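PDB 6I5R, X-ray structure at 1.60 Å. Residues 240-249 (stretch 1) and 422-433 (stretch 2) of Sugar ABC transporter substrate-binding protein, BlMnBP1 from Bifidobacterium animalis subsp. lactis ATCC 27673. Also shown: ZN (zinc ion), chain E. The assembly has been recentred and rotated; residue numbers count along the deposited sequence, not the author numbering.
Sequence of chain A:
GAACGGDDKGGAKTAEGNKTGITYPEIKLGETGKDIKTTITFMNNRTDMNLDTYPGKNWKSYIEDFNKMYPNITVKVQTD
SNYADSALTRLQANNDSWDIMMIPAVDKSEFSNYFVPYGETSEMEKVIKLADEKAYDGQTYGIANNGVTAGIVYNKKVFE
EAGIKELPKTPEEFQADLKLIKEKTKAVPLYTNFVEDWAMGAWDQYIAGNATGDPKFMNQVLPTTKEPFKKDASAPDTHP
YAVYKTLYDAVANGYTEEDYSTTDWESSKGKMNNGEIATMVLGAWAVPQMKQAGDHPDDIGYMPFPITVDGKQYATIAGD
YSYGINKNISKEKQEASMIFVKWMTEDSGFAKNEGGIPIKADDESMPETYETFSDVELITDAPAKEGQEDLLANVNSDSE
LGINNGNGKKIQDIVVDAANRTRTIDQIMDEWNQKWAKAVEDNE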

# COMPACT_ATOMS: atom_id res chain seq x y z
N PRO A 240 12.96 9.07 -7.82
CA PRO A 240 12.63 9.14 -6.39
C PRO A 240 12.94 10.49 -5.74
O PRO A 240 12.18 10.93 -4.88
N TYR A 241 14.05 11.13 -6.10
CA TYR A 241 14.38 12.44 -5.53
C TYR A 241 13.19 13.40 -5.59
O TYR A 241 12.93 14.13 -4.63
N ALA A 242 12.49 13.42 -6.71
CA ALA A 242 11.42 14.40 -6.84
C ALA A 242 10.28 14.11 -5.88
O ALA A 242 9.53 15.02 -5.52
N VAL A 243 10.11 12.84 -5.51
CA VAL A 243 9.04 12.48 -4.60
C VAL A 243 9.35 12.97 -3.20
O VAL A 243 8.55 13.65 -2.56
N TYR A 244 10.53 12.61 -2.70
CA TYR A 244 10.90 12.99 -1.35
C TYR A 244 11.07 14.49 -1.21
O TYR A 244 10.77 15.03 -0.15
N LYS A 245 11.54 15.16 -2.27
CA LYS A 245 11.62 16.61 -2.24
C LYS A 245 10.23 17.24 -2.22
O LYS A 245 10.06 18.35 -1.72
N THR A 246 9.23 16.58 -2.79
CA THR A 246 7.87 17.08 -2.66
C THR A 246 7.47 17.20 -1.20
O THR A 246 6.95 18.23 -0.76
N LEU A 247 7.70 16.14 -0.43
CA LEU A 247 7.37 16.20 0.99
C LEU A 247 8.24 17.24 1.69
O LEU A 247 7.74 18.06 2.46
N TYR A 248 9.55 17.20 1.43
CA TYR A 248 10.47 18.14 2.05
C TYR A 248 10.02 19.58 1.81
O TYR A 248 9.92 20.38 2.74
N ASP A 249 9.75 19.91 0.55
CA ASP A 249 9.42 21.30 0.21
C ASP A 249 8.11 21.72 0.83
O ASP A 249 7.96 22.87 1.26
N THR A 422 17.63 21.60 9.44
CA THR A 422 18.90 21.01 9.83
C THR A 422 19.69 20.53 8.62
O THR A 422 20.92 20.51 8.65
N ARG A 423 18.99 20.14 7.56
CA ARG A 423 19.58 19.52 6.39
C ARG A 423 18.73 19.87 5.19
O ARG A 423 17.51 20.02 5.33
N THR A 424 19.36 19.94 4.03
CA THR A 424 18.65 20.07 2.76
C THR A 424 18.20 18.69 2.27
O THR A 424 18.70 17.65 2.71
N ILE A 425 17.27 18.68 1.30
CA ILE A 425 16.87 17.38 0.77
C ILE A 425 18.06 16.70 0.11
O ILE A 425 18.19 15.47 0.17
N ASP A 426 18.96 17.48 -0.48
CA ASP A 426 20.13 16.89 -1.12
C ASP A 426 20.94 16.10 -0.11
O ASP A 426 21.43 15.00 -0.40
N GLN A 427 21.15 16.70 1.06
CA GLN A 427 21.96 16.08 2.09
C GLN A 427 21.30 14.82 2.61
O GLN A 427 21.98 13.83 2.87
N ILE A 428 19.98 14.85 2.78
CA ILE A 428 19.28 13.65 3.22
C ILE A 428 19.41 12.56 2.17
O ILE A 428 19.72 11.41 2.48
N MET A 429 19.20 12.91 0.89
CA MET A 429 19.28 11.90 -0.15
C MET A 429 20.70 11.37 -0.28
O MET A 429 20.89 10.19 -0.56
N ASP A 430 21.70 12.22 -0.06
CA ASP A 430 23.09 11.77 -0.08
C ASP A 430 23.35 10.75 1.02
O ASP A 430 24.04 9.75 0.78
N GLU A 431 22.83 10.99 2.23
CA GLU A 431 22.98 9.99 3.29
C GLU A 431 22.39 8.65 2.87
O GLU A 431 23.03 7.60 3.02
N TRP A 432 21.17 8.65 2.35
CA TRP A 432 20.58 7.40 1.90
C TRP A 432 21.40 6.75 0.79
O TRP A 432 21.57 5.54 0.76
N ASN A 433 21.86 7.54 -0.18
CA ASN A 433 22.60 6.97 -1.30
C ASN A 433 23.83 6.21 -0.83
O ASN A 433 24.19 5.17 -1.39

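Two helices of one chain cross at 134°, their axes 10.5 Å apart at closest approach. Three tyrosines of the first stretch meet Ile425, Met429 and Trp432 of the second.

Ile425 (chi1 t, chi2 p) points toward the first helix and has the largest covered area. Its CB lies over the face of the Tyr248 ring, 3.9 Å from Tyr248 CG. Its CG2 is 3.9 Å from Tyr241 CZ, and its CD1 is 4.2 Å from Tyr244 CB.

Two tyrosine hydroxyls donate across the contact. Tyr241 (chi1 t) starts sideways, but its end comes nearer, and Tyr241 OH donates to Asp426 OD1 at 2.7 Å. The carboxylate meets the ring at its edge. Tyr248 (chi1 t) points toward the second stretch. Tyr248 OH donates to the backbone Arg423 O at 2.6 Å, just before the helix begins. Its edge also meets Ile428, with Tyr248 CE2 4.0 Å from Ile428 CD1.

Tyr244 (chi1 m) makes apolar contacts here; its hydroxyl is satisfied elsewhere in the structure. Trp432 (chi1 m) turns its edge to the Tyr244 face, with Tyr244 CZ 3.5 Å from Trp432 CZ3. Met429 (chi1 m, chi2 m) places SD 3.7 Å from Tyr244 CD2, obliquely to the ring.

Other polar groups pair within their own stretch. Lys245, all t to chi3, leads its end away; Lys245 NZ forms a salt bridge with Asp249 OD2 at 2.7 Å. Thr424 caps the second helix: Gln427 N donates to Thr424 OG1 at 3.2 Å, and Thr424 N donates to Gln427 OE1 at 2.9 Å. Arg423 NH1 forms a salt bridge with Glu431 OE1 at 2.8 Å. Glu431 OE2 binds ZN at 2.0 Å, and the oxygen of water 1 lies 2.1 Å from ZN.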

# COMPACT_ATOMS: atom_id res chain seq x y z
CB PRO A 240 13.46 7.99 -5.79
CG PRO A 240 13.48 6.98 -6.91
CD PRO A 240 13.60 7.80 -8.19
CB TYR A 241 15.60 13.01 -6.28
CG TYR A 241 16.03 14.40 -5.87
CD1 TYR A 241 15.41 15.52 -6.43
CD2 TYR A 241 17.05 14.61 -4.94
CE1 TYR A 241 15.79 16.79 -6.06
CE2 TYR A 241 17.42 15.89 -4.56
CZ TYR A 241 16.79 16.98 -5.15
OH TYR A 241 17.13 18.28 -4.83
CB ALA A 242 10.90 14.45 -8.27
CB VAL A 243 8.82 10.96 -4.61
CG1 VAL A 243 7.81 10.52 -3.55
CG2 VAL A 243 8.40 10.50 -5.98
CB TYR A 244 12.19 12.29 -0.94
CG TYR A 244 12.05 10.77 -0.93
CD1 TYR A 244 11.12 10.15 -0.11
CD2 TYR A 244 12.82 9.98 -1.75
CE1 TYR A 244 10.99 8.77 -0.12
CE2 TYR A 244 12.68 8.62 -1.77
CZ TYR A 244 11.78 8.02 -0.93
OH TYR A 244 11.68 6.63 -0.95
CB LYS A 245 12.42 17.12 -3.44
CG LYS A 245 12.53 18.63 -3.54
CD LYS A 245 13.46 18.98 -4.71
CE LYS A 245 14.05 20.41 -4.57
NZ LYS A 245 12.98 21.43 -4.69
CB THR A 246 6.90 16.16 -3.40
OG1 THR A 246 7.16 16.23 -4.82
CG2 THR A 246 5.46 16.58 -3.12
CB LEU A 247 7.56 14.84 1.65
CG LEU A 247 7.39 14.83 3.16
CD1 LEU A 247 6.01 15.21 3.58
CD2 LEU A 247 7.72 13.42 3.67
CB TYR A 248 11.90 17.94 1.51
CG TYR A 248 12.93 18.83 2.18
CD1 TYR A 248 13.04 20.17 1.84
CD2 TYR A 248 13.76 18.35 3.18
CE1 TYR A 248 13.92 21.00 2.48
CE2 TYR A 248 14.69 19.17 3.81
CZ TYR A 248 14.75 20.51 3.45
OH TYR A 248 15.64 21.37 4.06
CB ASP A 249 9.35 21.47 -1.31
CG ASP A 249 10.70 21.52 -1.95
OD1 ASP A 249 11.72 21.64 -1.23
OD2 ASP A 249 10.75 21.42 -3.20
CB THR A 422 18.69 19.86 10.81
OG1 THR A 422 17.91 18.84 10.20
CG2 THR A 422 17.99 20.36 12.04
CB ARG A 423 19.63 17.99 6.46
CG ARG A 423 20.66 17.41 7.37
CD ARG A 423 20.98 15.96 7.01
NE ARG A 423 19.92 15.02 7.39
CZ ARG A 423 20.02 13.72 7.16
NH1 ARG A 423 21.09 13.25 6.55
NH2 ARG A 423 19.05 12.89 7.52
CB THR A 424 19.53 20.69 1.68
OG1 THR A 424 20.60 19.79 1.37
CG2 THR A 424 20.06 22.05 2.12
CB ILE A 425 15.67 17.52 -0.19
CG1 ILE A 425 15.14 16.13 -0.57
CG2 ILE A 425 16.07 18.24 -1.48
CD1 ILE A 425 14.64 15.29 0.60
CB ASP A 426 21.02 17.97 -1.73
CG ASP A 426 20.49 18.54 -3.01
OD1 ASP A 426 19.56 17.97 -3.59
OD2 ASP A 426 21.05 19.58 -3.46
CB GLN A 427 22.19 17.08 3.21
CG GLN A 427 23.09 18.23 2.83
CD GLN A 427 23.24 19.21 3.97
OE1 GLN A 427 22.28 19.85 4.39
NE2 GLN A 427 24.42 19.26 4.55
CB ILE A 428 17.81 13.96 3.53
CG1 ILE A 428 17.68 14.98 4.64
CG2 ILE A 428 17.10 12.67 3.94
CD1 ILE A 428 16.28 15.62 4.74
CB MET A 429 18.78 12.48 -1.46
CG MET A 429 17.31 12.86 -1.41
SD MET A 429 16.15 11.48 -1.27
CE MET A 429 15.78 11.50 0.47
CB ASP A 430 24.05 12.95 0.04
CG ASP A 430 25.50 12.54 -0.09
OD1 ASP A 430 25.85 11.82 -1.06
OD2 ASP A 430 26.29 12.96 0.77
CB GLU A 431 22.32 10.46 4.59
CG GLU A 431 22.69 9.57 5.80
CD GLU A 431 21.75 9.71 6.99
OE1 GLU A 431 20.74 10.46 6.98
OE2 GLU A 431 22.04 9.05 8.01
CB TRP A 432 19.14 7.61 1.42
CG TRP A 432 18.15 8.16 2.40
CD1 TRP A 432 18.38 8.71 3.63
CD2 TRP A 432 16.72 8.21 2.21
NE1 TRP A 432 17.20 9.10 4.20
CE2 TRP A 432 16.17 8.82 3.35
CE3 TRP A 432 15.87 7.82 1.17
CZ2 TRP A 432 14.80 9.03 3.49
CZ3 TRP A 432 14.52 8.03 1.30
CH2 TRP A 432 13.99 8.63 2.45
CB ASN A 433 23.00 8.06 -2.30
CG ASN A 433 21.88 8.42 -3.23
OD1 ASN A 433 21.06 7.57 -3.58
ND2 ASN A 433 21.85 9.68 -3.67
ZN ZN E . 20.37 8.86 9.06
O HOH W 1 20.89 7.39 10.45